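Long-range contacts in La-related protein 7 homolog (Schizosaccharomyces pombe, PDB 6TZN), which binds telomerase RNA ter1 and promotes its assembly with the catalytic subunit trt1, here seen as its C-terminal xRRM domain: residues A[18-23]-A[97-102]; A[37-42]-A[76-81]; A[12-17]-A[104-109]. All coordinates share one frame; numbering follows the deposited sequence.

Interaction 1: residues A[18-23]-A[97-102]; sequences NLHPLT and SSRPFL
At one end of the xRRM sheet, Asn18 and Leu19 of the loop that leads from strand 13-17 to helix 25-39 meet Arg99, Pro100 and Leu102 of the segment entering the edge strand 103-106. A direct hydrogen bond runs from Asn18 ND2 to Phe101 O, 2.9 Å long and somewhat bent, with an N-H...O angle of 148°. The donor is tilted from the plane of the carbonyl. Asn18 CG stands beside its own backbone N (chi1 -55°), and from there the amide also lies against the Pro100 ring, OD1 coming 3.6 Å from Pro100 CG. Arg99 reaches back along a chain bent at chi2 and chi3. Its guanidinium has the His20 ring atom CD2 over one face and Pro100 CD over the other. Arg99 NE bonds to Gln83 O, and Arg99 NH1 donates 3.1 Å to a water that in turn donates to Leu19 O, 2.8 Å away. Arg99 NH2 comes 3.3 Å from His20 N, but both are donors; His20 N bonds instead to Gln83 OE1. Deeper in, Leu19 CD2 and Leu102 CD2 touch at 3.8 Å, the two side chains crossing at about a right angle above helix 25-39, where Ile28 and Leu31 receive them. The loop after strand 13-17 thus packs on the entry to strand 103-106, as the RRM strand order requires, for these two strands lie side by side in the sheet.

Interaction 2: residues A[37-42]-A[76-81]; sequences SRQTQN and FRTQER
Gln39 and Gln79 join the C-terminal ends of the two helices, 25-39 and 66-78, that pack on one face of the RRM sheet. Gln79 is the first residue to leave helical geometry, and its side chain runs from there toward segment 37-42. CB points that way; CG lies beside the backbone N, and the chain is extended beyond it (chi2 175°). Gln79 CD then passes 4.0 Å from Arg38 CB. Gln79 NE2 sits 3.6 Å from Arg38 CB and donates a weak hydrogen bond of 3.3 Å to Gln39 OE1, the two amide planes nearly coplanar; it also bonds to Val35 O in helix 25-39. Gln39 has CG anti to its backbone N (chi1 -168°) and a bend at chi2; its OE1 also lies 3.2 Å from Thr78 OG1, a hydroxyl bonded to Asn74 O. The other end of the Gln79 amide turns to its own segment, where Arg81, whose NH1 bonds to Arg90 O, presents its guanidinium side-on. With both ends of the amide held, its rotation would be limited: Arg81 NE lies 2.9 Å from Gln79 OE1 in the carbonyl plane, while Arg81 NH2 reaches the same oxygen at 2.7 Å from above that plane.

Interaction 3: residues A[12-17]-A[104-109]; sequences LLTRIK and AELITG
Backbone bonds join Leu13 and Arg15 of strand 13-17 to Ile107 and Glu105 of segment 104-109, the antiparallel pairing of the first and last strands that is typical of the RRM sheet. Arg15 and Glu105 form the hydrogen-bonded pair, Arg15 N to Glu105 O at 2.8 Å and Glu105 N to Arg15 O at 2.9 Å; Ile107 N continues the pattern to Leu13 O at 2.9 Å. Thr14-Leu106 and Ile16-Ala104 are non-hydrogen-bonded pairs. Past them, a water accepts from Leu13 N and lies 2.7 Å from Ile107 O.

Among charges, Lys17 NZ makes a salt bridge of 3.0 Å with Glu105 OE1, approaching from above the carboxylate plane. An alanine in place of Glu105 would probably leave the Lys17 ammonium without this mate and free it to turn. Arg15 NH2 has its salt bridge with Glu111 in helix 109-119.

Van der Waals packing occurs on both faces. On the side of Arg15, Ile107 CD1 lies over one face of the guanidinium, 4.0 Å from Arg15 NH1, and Ile107 CB touches Leu13 CB at 3.9 Å. On the other side, Ile16 CD1 meets Ala104 CB at 3.6 Å.

Strand 58-63 flanks strand 13-17 along its other edge. Helix 66-78 packs through Ile73 on Thr14 and Ala104, whereas helix 109-119 sets Glu112, Tyr115 and Trp116 against Leu13.

Overall arrangement
Starting from the N terminus, the chain lays down strand 13-17 and turns through 18-23 into helix 25-39, whose last turn runs into 37-42. After two more strands, helix 66-78 brings 76-81 back to that end, and interaction 2 closes the innermost loop. The chain then wanders through a long loop to 97-102, where interaction 1 closes a wider circuit around it. Interaction 3 closes the widest, pairing the first strand with the last, so the three loops nest, interaction 2 within interaction 1 and that within interaction 3, without crossing. They also touch: Leu102 N lies 2.8 Å from Arg81 O, and Phe76 packs on Ala104. Together they tie helix ends, loops and sheet edge into one domain.

Interaction 1: residues A[18-23]-A[97-102]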
ATOM      1  N   ASN A  18      -5.050  -7.513  -0.018  1.00 15.94           N
ATOM      2  CA  ASN A  18      -5.379  -8.241  -1.244  1.00 16.41           C
ATOM      3  C   ASN A  18      -4.279  -8.165  -2.299  1.00 15.86           C
ATOM      4  O   ASN A  18      -4.547  -8.267  -3.498  1.00 17.83           O
ATOM      5  CB  ASN A  18      -6.759  -7.875  -1.792  1.00 18.28           C
ATOM      6  CG  ASN A  18      -7.836  -8.076  -0.760  1.00 18.89           C
ATOM      7  OD1 ASN A  18      -7.885  -9.118  -0.100  1.00 21.33           O
ATOM      8  ND2 ASN A  18      -8.700  -7.081  -0.598  1.00 20.66           N
ATOM      9  N   LEU A  19      -3.034  -8.023  -1.855  1.00 15.53           N
ATOM     10  CA  LEU A  19      -1.903  -8.225  -2.745  1.00 15.20           C
ATOM     11  C   LEU A  19      -1.836  -9.686  -3.178  1.00 15.84           C
ATOM     12  O   LEU A  19      -2.282 -10.591  -2.463  1.00 16.80           O
ATOM     13  CB  LEU A  19      -0.603  -7.882  -2.019  1.00 16.32           C
ATOM     14  CG  LEU A  19      -0.413  -6.401  -1.689  1.00 16.76           C
ATOM     15  CD1 LEU A  19       0.649  -6.227  -0.620  1.00 20.05           C
ATOM     16  CD2 LEU A  19      -0.055  -5.631  -2.954  1.00 17.35           C
ATOM     17  N   HIS A  20      -1.284  -9.912  -4.360  1.00 15.38           N
ATOM     18  CA  HIS A  20      -1.013 -11.279  -4.779  1.00 14.90           C
ATOM     19  C   HIS A  20      -0.054 -11.937  -3.786  1.00 15.24           C
ATOM     20  O   HIS A  20       0.969 -11.336  -3.428  1.00 16.95           O
ATOM     21  CB  HIS A  20      -0.422 -11.305  -6.179  1.00 16.33           C
ATOM     22  CG  HIS A  20      -0.364 -12.676  -6.770  1.00 16.69           C
ATOM     23  ND1 HIS A  20       0.561 -13.623  -6.374  1.00 17.91           N
ATOM     24  CD2 HIS A  20      -1.140 -13.271  -7.706  1.00 17.37           C
ATOM     25  CE1 HIS A  20       0.352 -14.740  -7.048  1.00 18.23           C
ATOM     26  NE2 HIS A  20      -0.675 -14.554  -7.859  1.00 17.70           N
ATOM     27  N   PRO A  21      -0.350 -13.154  -3.314  1.00 16.11           N
ATOM     28  CA  PRO A  21       0.442 -13.721  -2.208  1.00 17.03           C
ATOM     29  C   PRO A  21       1.892 -13.997  -2.564  1.00 16.67           C
ATOM     30  O   PRO A  21       2.720 -14.129  -1.657  1.00 19.62           O
ATOM     31  CB  PRO A  21      -0.308 -15.017  -1.858  1.00 18.28           C
ATOM     32  CG  PRO A  21      -1.058 -15.363  -3.111  1.00 18.35           C
ATOM     33  CD  PRO A  21      -1.474 -14.027  -3.689  1.00 17.47           C
ATOM     34  N   LEU A  22       2.231 -14.099  -3.846  1.00 16.35           N
ATOM     35  CA  LEU A  22       3.593 -14.432  -4.231  1.00 17.23           C
ATOM     36  C   LEU A  22       4.358 -13.230  -4.780  1.00 17.08           C
ATOM     37  O   LEU A  22       5.393 -13.396  -5.430  1.00 17.03           O
ATOM     38  CB  LEU A  22       3.615 -15.652  -5.152  1.00 19.79           C
ATOM     39  CG  LEU A  22       3.145 -16.930  -4.423  1.00 22.84           C
ATOM     40  CD1 LEU A  22       2.753 -18.020  -5.400  1.00 24.83           C
ATOM     41  CD2 LEU A  22       4.196 -17.442  -3.434  1.00 25.95           C
ATOM     42  N   THR A  23       3.881 -12.015  -4.493  1.00 16.49           N
ATOM     43  CA  THR A  23       4.550 -10.797  -4.921  1.00 16.30           C
ATOM     44  C   THR A  23       5.773 -10.523  -4.040  1.00 16.21           C
ATOM     45  O   THR A  23       6.163 -11.344  -3.200  1.00 17.77           O
ATOM     46  CB  THR A  23       3.550  -9.640  -4.974  1.00 15.67           C
ATOM     47  OG1 THR A  23       4.078  -8.595  -5.799  1.00 15.72           O
ATOM     48  CG2 THR A  23       3.241  -9.083  -3.576  1.00 16.91           C
ATOM     49  N   SER A  97     -12.503 -12.211 -13.007  1.00 42.64           N
ATOM     50  CA  SER A  97     -11.373 -12.571 -12.161  0.88 41.46           C
ATOM     51  C   SER A  97     -11.835 -12.829 -10.731  0.71 39.86           C
ATOM     52  O   SER A  97     -12.638 -12.074 -10.179  1.00 42.02           O
ATOM     53  CB  SER A  97     -10.340 -11.443 -12.167  1.00 41.70           C
ATOM     54  OG  SER A  97      -9.272 -11.715 -11.277  1.00 41.10           O
ATOM     55  N   SER A  98     -11.323 -13.908 -10.133  1.00 40.66           N
ATOM     56  CA  SER A  98     -11.636 -14.234  -8.745  0.60 42.42           C
ATOM     57  C   SER A  98     -10.766 -13.478  -7.748  1.00 39.98           C
ATOM     58  O   SER A  98     -10.903 -13.690  -6.538  1.00 40.49           O
ATOM     59  CB  SER A  98     -11.515 -15.743  -8.503  0.62 42.64           C
ATOM     60  OG  SER A  98     -10.211 -16.206  -8.803  1.00 44.64           O
ATOM     61  N   ARG A  99      -9.886 -12.624  -8.217  1.00 38.59           N
ATOM     62  CA  ARG A  99      -9.038 -11.845  -7.332  1.00 36.53           C
ATOM     63  C   ARG A  99      -9.841 -10.699  -6.714  1.00 36.56           C
ATOM     64  O   ARG A  99     -10.692 -10.107  -7.384  1.00 38.41           O
ATOM     65  CB  ARG A  99      -7.862 -11.278  -8.123  1.00 37.84           C
ATOM     66  CG  ARG A  99      -7.075 -12.336  -8.898  0.66 39.39           C
ATOM     67  CD  ARG A  99      -5.921 -12.850  -8.065  1.00 37.15           C
ATOM     68  NE  ARG A  99      -5.275 -11.730  -7.393  1.00 34.24           N
ATOM     69  CZ  ARG A  99      -4.830 -11.748  -6.142  1.00 34.19           C
ATOM     70  NH1 ARG A  99      -4.932 -12.849  -5.412  1.00 37.04           N
ATOM     71  NH2 ARG A  99      -4.271 -10.661  -5.629  1.00 33.96           N
ATOM     72  N   PRO A 100      -9.605 -10.373  -5.447  1.00 35.60           N
ATOM     73  CA  PRO A 100     -10.296  -9.233  -4.833  1.00 35.15           C
ATOM     74  C   PRO A 100      -9.605  -7.919  -5.168  1.00 31.66           C
ATOM     75  O   PRO A 100      -8.466  -7.886  -5.640  1.00 34.68           O
ATOM     76  CB  PRO A 100     -10.202  -9.528  -3.332  1.00 35.94           C
ATOM     77  CG  PRO A 100      -9.028 -10.470  -3.180  1.00 39.17           C
ATOM     78  CD  PRO A 100      -8.617 -10.977  -4.538  1.00 39.56           C
ATOM     79  N   PHE A 101     -10.331  -6.822  -4.938  1.00 26.77           N
ATOM     80  CA  PHE A 101      -9.769  -5.499  -5.184  1.00 20.92           C
ATOM     81  C   PHE A 101      -8.749  -5.123  -4.112  1.00 17.36           C
ATOM     82  O   PHE A 101      -8.952  -5.364  -2.920  1.00 20.06           O
ATOM     83  CB  PHE A 101     -10.871  -4.438  -5.213  1.00 26.04           C
ATOM     84  CG  PHE A 101     -11.759  -4.509  -6.420  1.00 28.55           C
ATOM     85  CD1 PHE A 101     -11.285  -4.152  -7.671  1.00 27.59           C
ATOM     86  CD2 PHE A 101     -13.076  -4.918  -6.301  1.00 34.34           C
ATOM     87  CE1 PHE A 101     -12.108  -4.211  -8.783  1.00 30.46           C
ATOM     88  CE2 PHE A 101     -13.903  -4.982  -7.409  1.00 35.03           C
ATOM     89  CZ  PHE A 101     -13.419  -4.625  -8.648  1.00 31.96           C
ATOM     90  N   LEU A 102      -7.648  -4.520  -4.548  1.00 16.27           N
ATOM     91  CA  LEU A 102      -6.699  -3.924  -3.620  1.00 16.47           C
ATOM     92  C   LEU A 102      -7.377  -2.847  -2.770  1.00 16.51           C
ATOM     93  O   LEU A 102      -8.144  -2.017  -3.274  1.00 18.15           O
ATOM     94  CB  LEU A 102      -5.534  -3.317  -4.402  1.00 15.38           C
ATOM     95  CG  LEU A 102      -4.602  -4.364  -5.024  1.00 16.86           C
ATOM     96  CD1 LEU A 102      -3.823  -3.781  -6.181  1.00 18.48           C
ATOM     97  CD2 LEU A 102      -3.654  -4.906  -3.962  1.00 19.76           C
TER
HETATM   98  O   HOH W   1      -4.798 -11.722  -2.578  1.00 24.43           O

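Interaction 2: residues A[37-42]-A[76-81]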
ATOM      1  N   SER A  37       0.739   7.854  -9.090  1.00 27.19           N
ATOM      2  CA  SER A  37       0.902   8.831 -10.161  1.00 29.00           C
ATOM      3  C   SER A  37      -0.399   9.113 -10.901  1.00 27.60           C
ATOM      4  O   SER A  37      -0.547  10.203 -11.470  1.00 32.05           O
ATOM      5  CB  SER A  37       1.998   8.391 -11.134  1.00 36.60           C
ATOM      6  OG  SER A  37       1.578   7.300 -11.929  1.00 39.34           O
ATOM      7  N   ARG A  38      -1.346   8.171 -10.906  1.00 24.66           N
ATOM      8  CA  ARG A  38      -2.667   8.438 -11.466  1.00 25.20           C
ATOM      9  C   ARG A  38      -3.541   9.262 -10.534  1.00 26.58           C
ATOM     10  O   ARG A  38      -4.518   9.858 -10.994  1.00 32.96           O
ATOM     11  CB  ARG A  38      -3.400   7.132 -11.793  1.00 25.66           C
ATOM     12  CG  ARG A  38      -3.156   6.602 -13.191  1.00 26.41           C
ATOM     13  CD  ARG A  38      -1.924   5.748 -13.243  1.00 29.96           C
ATOM     14  NE  ARG A  38      -1.470   5.573 -14.610  1.00 25.84           N
ATOM     15  CZ  ARG A  38      -0.210   5.338 -14.944  1.00 25.85           C
ATOM     16  NH1 ARG A  38       0.709   5.228 -13.990  1.00 24.76           N
ATOM     17  NH2 ARG A  38       0.122   5.213 -16.224  1.00 27.01           N
ATOM     18  N   GLN A  39      -3.211   9.317  -9.245  1.00 24.86           N
ATOM     19  CA  GLN A  39      -3.989  10.072  -8.272  1.00 26.70           C
ATOM     20  C   GLN A  39      -3.556  11.530  -8.204  1.00 30.84           C
ATOM     21  O   GLN A  39      -4.398  12.421  -8.027  1.00 34.07           O
ATOM     22  CB  GLN A  39      -3.868   9.413  -6.893  1.00 26.40           C
ATOM     23  CG  GLN A  39      -4.849   9.923  -5.861  1.00 32.98           C
ATOM     24  CD  GLN A  39      -6.290   9.626  -6.238  1.00 36.44           C
ATOM     25  OE1 GLN A  39      -6.564   8.745  -7.061  1.00 36.23           O
ATOM     26  NE2 GLN A  39      -7.218  10.346  -5.626  1.00 42.02           N
ATOM     27  N   THR A  40      -2.261  11.793  -8.359  1.00 32.21           N
ATOM     28  CA  THR A  40      -1.764  13.158  -8.337  1.00 37.89           C
ATOM     29  C   THR A  40      -0.413  13.209  -9.034  1.00 39.82           C
ATOM     30  O   THR A  40       0.361  12.247  -9.000  1.00 38.99           O
ATOM     31  CB  THR A  40      -1.644  13.694  -6.904  1.00 39.75           C
ATOM     32  OG1 THR A  40      -1.246  15.070  -6.941  1.00 42.78           O
ATOM     33  CG2 THR A  40      -0.616  12.899  -6.113  1.00 40.65           C
ATOM     34  N   GLN A  41      -0.155  14.338  -9.684  1.00 44.55           N
ATOM     35  CA  GLN A  41       1.158  14.649 -10.223  1.00 47.15           C
ATOM     36  C   GLN A  41       1.862  15.728  -9.416  1.00 49.01           C
ATOM     37  O   GLN A  41       2.958  16.155  -9.797  1.00 50.12           O
ATOM     38  CB  GLN A  41       1.043  15.076 -11.691  1.00 47.66           C
ATOM     39  CG  GLN A  41       0.866  13.915 -12.659  0.88 49.78           C
ATOM     40  CD  GLN A  41       2.052  12.972 -12.658  0.81 50.82           C
ATOM     41  OE1 GLN A  41       1.914  11.781 -12.381  0.94 50.76           O
ATOM     42  NE2 GLN A  41       3.229  13.501 -12.970  0.94 50.89           N
ATOM     43  N   ASN A  42       1.262  16.172  -8.310  1.00 49.80           N
ATOM     44  CA  ASN A  42       1.823  17.267  -7.527  1.00 49.16           C
ATOM     45  C   ASN A  42       2.976  16.801  -6.649  0.82 48.44           C
ATOM     46  O   ASN A  42       3.972  17.516  -6.498  0.62 48.93           O
ATOM     47  CB  ASN A  42       0.729  17.911  -6.674  1.00 49.15           C
ATOM     48  N   PHE A  76      -6.514   4.192  -3.922  1.00 17.85           N
ATOM     49  CA  PHE A  76      -7.141   2.875  -3.963  1.00 20.17           C
ATOM     50  C   PHE A  76      -8.641   2.924  -3.725  1.00 22.46           C
ATOM     51  O   PHE A  76      -9.352   2.006  -4.149  1.00 24.29           O
ATOM     52  CB  PHE A  76      -6.457   1.910  -2.998  1.00 20.51           C
ATOM     53  CG  PHE A  76      -5.112   1.460  -3.470  1.00 19.10           C
ATOM     54  CD1 PHE A  76      -4.999   0.474  -4.439  1.00 21.73           C
ATOM     55  CD2 PHE A  76      -3.957   2.052  -2.974  1.00 19.71           C
ATOM     56  CE1 PHE A  76      -3.761   0.067  -4.888  1.00 22.40           C
ATOM     57  CE2 PHE A  76      -2.714   1.648  -3.414  1.00 22.91           C
ATOM     58  CZ  PHE A  76      -2.614   0.647  -4.374  1.00 21.98           C
ATOM     59  N   ARG A  77      -9.143   3.979  -3.079  1.00 21.24           N
ATOM     60  CA  ARG A  77     -10.588   4.114  -2.942  1.00 23.23           C
ATOM     61  C   ARG A  77     -11.238   4.445  -4.277  1.00 24.30           C
ATOM     62  O   ARG A  77     -12.332   3.957  -4.582  1.00 28.51           O
ATOM     63  CB  ARG A  77     -10.927   5.188  -1.910  1.00 26.17           C
ATOM     64  CG  ARG A  77     -12.415   5.273  -1.615  1.00 32.64           C
ATOM     65  CD  ARG A  77     -12.756   6.477  -0.756  1.00 39.52           C
ATOM     66  NE  ARG A  77     -12.569   7.730  -1.479  1.00 43.63           N
ATOM     67  CZ  ARG A  77     -11.609   8.608  -1.213  1.00 47.31           C
ATOM     68  NH1 ARG A  77     -10.744   8.369  -0.236  1.00 48.36           N
ATOM     69  NH2 ARG A  77     -11.514   9.724  -1.925  1.00 49.65           N
ATOM     70  N   THR A  78     -10.569   5.254  -5.098  1.00 20.22           N
ATOM     71  CA  THR A  78     -11.176   5.720  -6.334  1.00 22.63           C
ATOM     72  C   THR A  78     -10.782   4.902  -7.559  1.00 21.29           C
ATOM     73  O   THR A  78     -11.494   4.948  -8.562  1.00 23.66           O
ATOM     74  CB  THR A  78     -10.885   7.212  -6.555  1.00 28.30           C
ATOM     75  OG1 THR A  78      -9.474   7.430  -6.644  1.00 29.91           O
ATOM     76  CG2 THR A  78     -11.433   8.037  -5.398  1.00 29.91           C
ATOM     77  N   GLN A  79      -9.699   4.133  -7.498  1.00 20.59           N
ATOM     78  CA  GLN A  79      -9.257   3.298  -8.612  1.00 20.68           C
ATOM     79  C   GLN A  79      -9.475   1.828  -8.264  1.00 20.54           C
ATOM     80  O   GLN A  79      -8.969   1.349  -7.246  1.00 26.18           O
ATOM     81  CB  GLN A  79      -7.775   3.533  -8.906  1.00 20.31           C
ATOM     82  CG  GLN A  79      -7.369   4.985  -9.154  1.00 21.10           C
ATOM     83  CD  GLN A  79      -5.863   5.130  -9.315  1.00 20.80           C
ATOM     84  OE1 GLN A  79      -5.206   4.244  -9.858  1.00 22.13           O
ATOM     85  NE2 GLN A  79      -5.311   6.241  -8.841  1.00 20.53           N
ATOM     86  N   GLU A  80     -10.213   1.117  -9.117  1.00 20.64           N
ATOM     87  CA  GLU A  80     -10.310  -0.337  -9.022  1.00 23.32           C
ATOM     88  C   GLU A  80      -9.012  -0.957  -9.509  1.00 23.36           C
ATOM     89  O   GLU A  80      -8.640  -0.810 -10.678  1.00 28.07           O
ATOM     90  CB  GLU A  80     -11.446  -0.848  -9.907  1.00 27.16           C
ATOM     91  CG  GLU A  80     -12.825  -0.589  -9.388  1.00 26.28           C
ATOM     92  CD  GLU A  80     -13.910  -1.122 -10.314  1.00 29.46           C
ATOM     93  OE1 GLU A  80     -15.076  -1.131  -9.887  1.00 30.84           O
ATOM     94  OE2 GLU A  80     -13.603  -1.527 -11.462  1.00 28.57           O
ATOM     95  N   ARG A  81      -8.316  -1.647  -8.625  1.00 17.99           N
ATOM     96  CA  ARG A  81      -7.085  -2.312  -9.015  1.00 17.77           C
ATOM     97  C   ARG A  81      -7.089  -3.709  -8.421  1.00 17.33           C
ATOM     98  O   ARG A  81      -7.539  -3.909  -7.290  1.00 17.59           O
ATOM     99  CB  ARG A  81      -5.848  -1.536  -8.522  1.00 21.38           C
ATOM    100  CG  ARG A  81      -5.770  -0.093  -8.969  1.00 24.34           C
ATOM    101  CD  ARG A  81      -4.931   0.068 -10.210  1.00 19.02           C
ATOM    102  NE  ARG A  81      -4.972   1.439 -10.712  1.00 17.11           N
ATOM    103  CZ  ARG A  81      -4.696   1.798 -11.962  1.00 16.70           C
ATOM    104  NH1 ARG A  81      -4.345   0.901 -12.870  1.00 18.49           N
ATOM    105  NH2 ARG A  81      -4.797   3.076 -12.312  1.00 18.70           N
TER

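Interaction 3: residues A[12-17]-A[104-109]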
ATOM      1  N   LEU A  12       1.250   8.103   9.150  1.00 18.33           N
ATOM      2  CA  LEU A  12       2.187   7.729   8.101  1.00 18.35           C
ATOM      3  C   LEU A  12       1.918   6.353   7.509  1.00 17.47           C
ATOM      4  O   LEU A  12       2.475   6.042   6.451  1.00 17.86           O
ATOM      5  CB  LEU A  12       3.622   7.717   8.645  1.00 19.16           C
ATOM      6  CG  LEU A  12       4.272   9.037   9.076  1.00 19.47           C
ATOM      7  CD1 LEU A  12       5.684   8.766   9.605  1.00 21.56           C
ATOM      8  CD2 LEU A  12       4.320  10.010   7.917  1.00 22.26           C
ATOM      9  N   LEU A  13       1.100   5.525   8.155  1.00 17.59           N
ATOM     10  CA  LEU A  13       1.065   4.091   7.879  1.00 16.68           C
ATOM     11  C   LEU A  13      -0.215   3.708   7.154  1.00 16.71           C
ATOM     12  O   LEU A  13      -1.313   4.043   7.610  1.00 18.85           O
ATOM     13  CB  LEU A  13       1.132   3.296   9.184  1.00 18.05           C
ATOM     14  CG  LEU A  13       2.245   3.631  10.170  1.00 18.83           C
ATOM     15  CD1 LEU A  13       2.064   2.803  11.435  1.00 20.61           C
ATOM     16  CD2 LEU A  13       3.615   3.379   9.542  1.00 21.62           C
ATOM     17  N   THR A  14      -0.082   2.982   6.045  1.00 16.21           N
ATOM     18  CA  THR A  14      -1.233   2.417   5.349  1.00 16.29           C
ATOM     19  C   THR A  14      -1.064   0.912   5.218  1.00 16.52           C
ATOM     20  O   THR A  14      -0.009   0.433   4.794  1.00 18.04           O
ATOM     21  CB  THR A  14      -1.443   3.018   3.950  1.00 17.56           C
ATOM     22  OG1 THR A  14      -0.344   2.675   3.093  1.00 17.32           O
ATOM     23  CG2 THR A  14      -1.609   4.531   4.028  1.00 18.58           C
ATOM     24  N   ARG A  15      -2.103   0.172   5.567  1.00 16.88           N
ATOM     25  CA  ARG A  15      -2.140  -1.251   5.285  1.00 17.42           C
ATOM     26  C   ARG A  15      -2.694  -1.438   3.882  1.00 16.81           C
ATOM     27  O   ARG A  15      -3.722  -0.850   3.533  1.00 19.29           O
ATOM     28  CB  ARG A  15      -3.039  -1.967   6.286  1.00 20.99           C
ATOM     29  CG  ARG A  15      -3.282  -3.426   5.930  1.00 26.34           C
ATOM     30  CD  ARG A  15      -4.075  -4.131   7.005  1.00 32.78           C
ATOM     31  NE  ARG A  15      -3.208  -4.536   8.103  1.00 41.32           N
ATOM     32  CZ  ARG A  15      -3.184  -3.948   9.291  1.00 42.83           C
ATOM     33  NH1 ARG A  15      -3.986  -2.922   9.544  1.00 43.68           N
ATOM     34  NH2 ARG A  15      -2.357  -4.389  10.227  1.00 46.92           N
ATOM     35  N   ILE A  16      -1.996  -2.223   3.069  1.00 16.53           N
ATOM     36  CA  ILE A  16      -2.474  -2.621   1.751  1.00 16.39           C
ATOM     37  C   ILE A  16      -2.945  -4.061   1.855  1.00 16.57           C
ATOM     38  O   ILE A  16      -2.200  -4.923   2.334  1.00 18.79           O
ATOM     39  CB  ILE A  16      -1.367  -2.499   0.689  1.00 17.58           C
ATOM     40  CG1 ILE A  16      -0.662  -1.141   0.770  1.00 20.39           C
ATOM     41  CG2 ILE A  16      -1.937  -2.776  -0.700  1.00 20.12           C
ATOM     42  CD1 ILE A  16      -1.566   0.030   0.494  1.00 20.11           C
ATOM     43  N   LYS A  17      -4.178  -4.323   1.437  1.00 16.04           N
ATOM     44  CA  LYS A  17      -4.753  -5.659   1.495  1.00 16.03           C
ATOM     45  C   LYS A  17      -5.058  -6.180   0.099  1.00 16.35           C
ATOM     46  O   LYS A  17      -5.312  -5.409  -0.834  1.00 16.83           O
ATOM     47  CB  LYS A  17      -6.046  -5.676   2.317  1.00 19.53           C
ATOM     48  CG  LYS A  17      -5.835  -5.301   3.771  1.00 23.94           C
ATOM     49  CD  LYS A  17      -7.060  -5.597   4.611  1.00 33.45           C
ATOM     50  CE  LYS A  17      -8.222  -4.702   4.240  1.00 39.65           C
ATOM     51  NZ  LYS A  17      -9.423  -5.042   5.051  1.00 44.02           N
ATOM     52  N   ALA A 104      -6.579  -0.027   0.592  1.00 18.15           N
ATOM     53  CA  ALA A 104      -5.619   0.647   1.458  1.00 18.41           C
ATOM     54  C   ALA A 104      -6.362   1.298   2.616  1.00 19.44           C
ATOM     55  O   ALA A 104      -7.371   1.979   2.404  1.00 21.37           O
ATOM     56  CB  ALA A 104      -4.793   1.689   0.694  1.00 20.70           C
ATOM     57  N   GLU A 105      -5.861   1.093   3.829  1.00 18.34           N
ATOM     58  CA  GLU A 105      -6.469   1.628   5.042  1.00 19.84           C
ATOM     59  C   GLU A 105      -5.405   2.306   5.891  1.00 19.29           C
ATOM     60  O   GLU A 105      -4.304   1.774   6.060  1.00 19.23           O
ATOM     61  CB  GLU A 105      -7.104   0.512   5.888  1.00 25.06           C
ATOM     62  CG  GLU A 105      -7.999  -0.452   5.132  1.00 33.53           C
ATOM     63  CD  GLU A 105      -8.463  -1.613   5.995  1.00 38.96           C
ATOM     64  OE1 GLU A 105      -9.554  -2.157   5.718  1.00 41.98           O
ATOM     65  OE2 GLU A 105      -7.740  -1.984   6.947  1.00 40.00           O
ATOM     66  N   LEU A 106      -5.745   3.466   6.445  1.00 18.94           N
ATOM     67  CA  LEU A 106      -4.844   4.152   7.356  1.00 20.06           C
ATOM     68  C   LEU A 106      -4.825   3.417   8.689  1.00 20.15           C
ATOM     69  O   LEU A 106      -5.878   3.064   9.229  1.00 24.78           O
ATOM     70  CB  LEU A 106      -5.321   5.589   7.558  1.00 24.06           C
ATOM     71  CG  LEU A 106      -4.351   6.533   8.269  1.00 25.86           C
ATOM     72  CD1 LEU A 106      -3.158   6.860   7.383  1.00 25.62           C
ATOM     73  CD2 LEU A 106      -5.088   7.807   8.691  1.00 30.12           C
ATOM     74  N   ILE A 107      -3.630   3.171   9.213  1.00 19.69           N
ATOM     75  CA  ILE A 107      -3.470   2.520  10.507  1.00 20.24           C
ATOM     76  C   ILE A 107      -3.438   3.600  11.580  1.00 21.20           C
ATOM     77  O   ILE A 107      -2.665   4.559  11.483  1.00 23.15           O
ATOM     78  CB  ILE A 107      -2.190   1.667  10.534  1.00 21.20           C
ATOM     79  CG1 ILE A 107      -2.252   0.574   9.459  1.00 22.79           C
ATOM     80  CG2 ILE A 107      -1.990   1.042  11.908  1.00 22.90           C
ATOM     81  CD1 ILE A 107      -0.992  -0.271   9.358  1.00 23.61           C
ATOM     82  N   THR A 108      -4.294   3.464  12.592  1.00 22.53           N
ATOM     83  CA  THR A 108      -4.453   4.498  13.612  1.00 24.46           C
ATOM     84  C   THR A 108      -4.548   3.837  14.984  1.00 22.97           C
ATOM     85  O   THR A 108      -4.398   2.619  15.127  1.00 25.94           O
ATOM     86  CB  THR A 108      -5.707   5.344  13.351  1.00 30.81           C
ATOM     87  OG1 THR A 108      -6.861   4.493  13.358  1.00 35.77           O
ATOM     88  CG2 THR A 108      -5.617   6.075  12.016  1.00 35.49           C
ATOM     89  N   GLY A 109      -4.806   4.662  15.997  1.00 29.51           N
ATOM     90  CA  GLY A 109      -5.114   4.154  17.322  1.00 32.29           C
ATOM     91  C   GLY A 109      -4.011   3.286  17.890  1.00 29.21           C
ATOM     92  O   GLY A 109      -2.814   3.539  17.697  1.00 28.80           O
TER
HETATM   93  O   HOH W   2      -0.609   5.946  10.458  1.00 21.84           O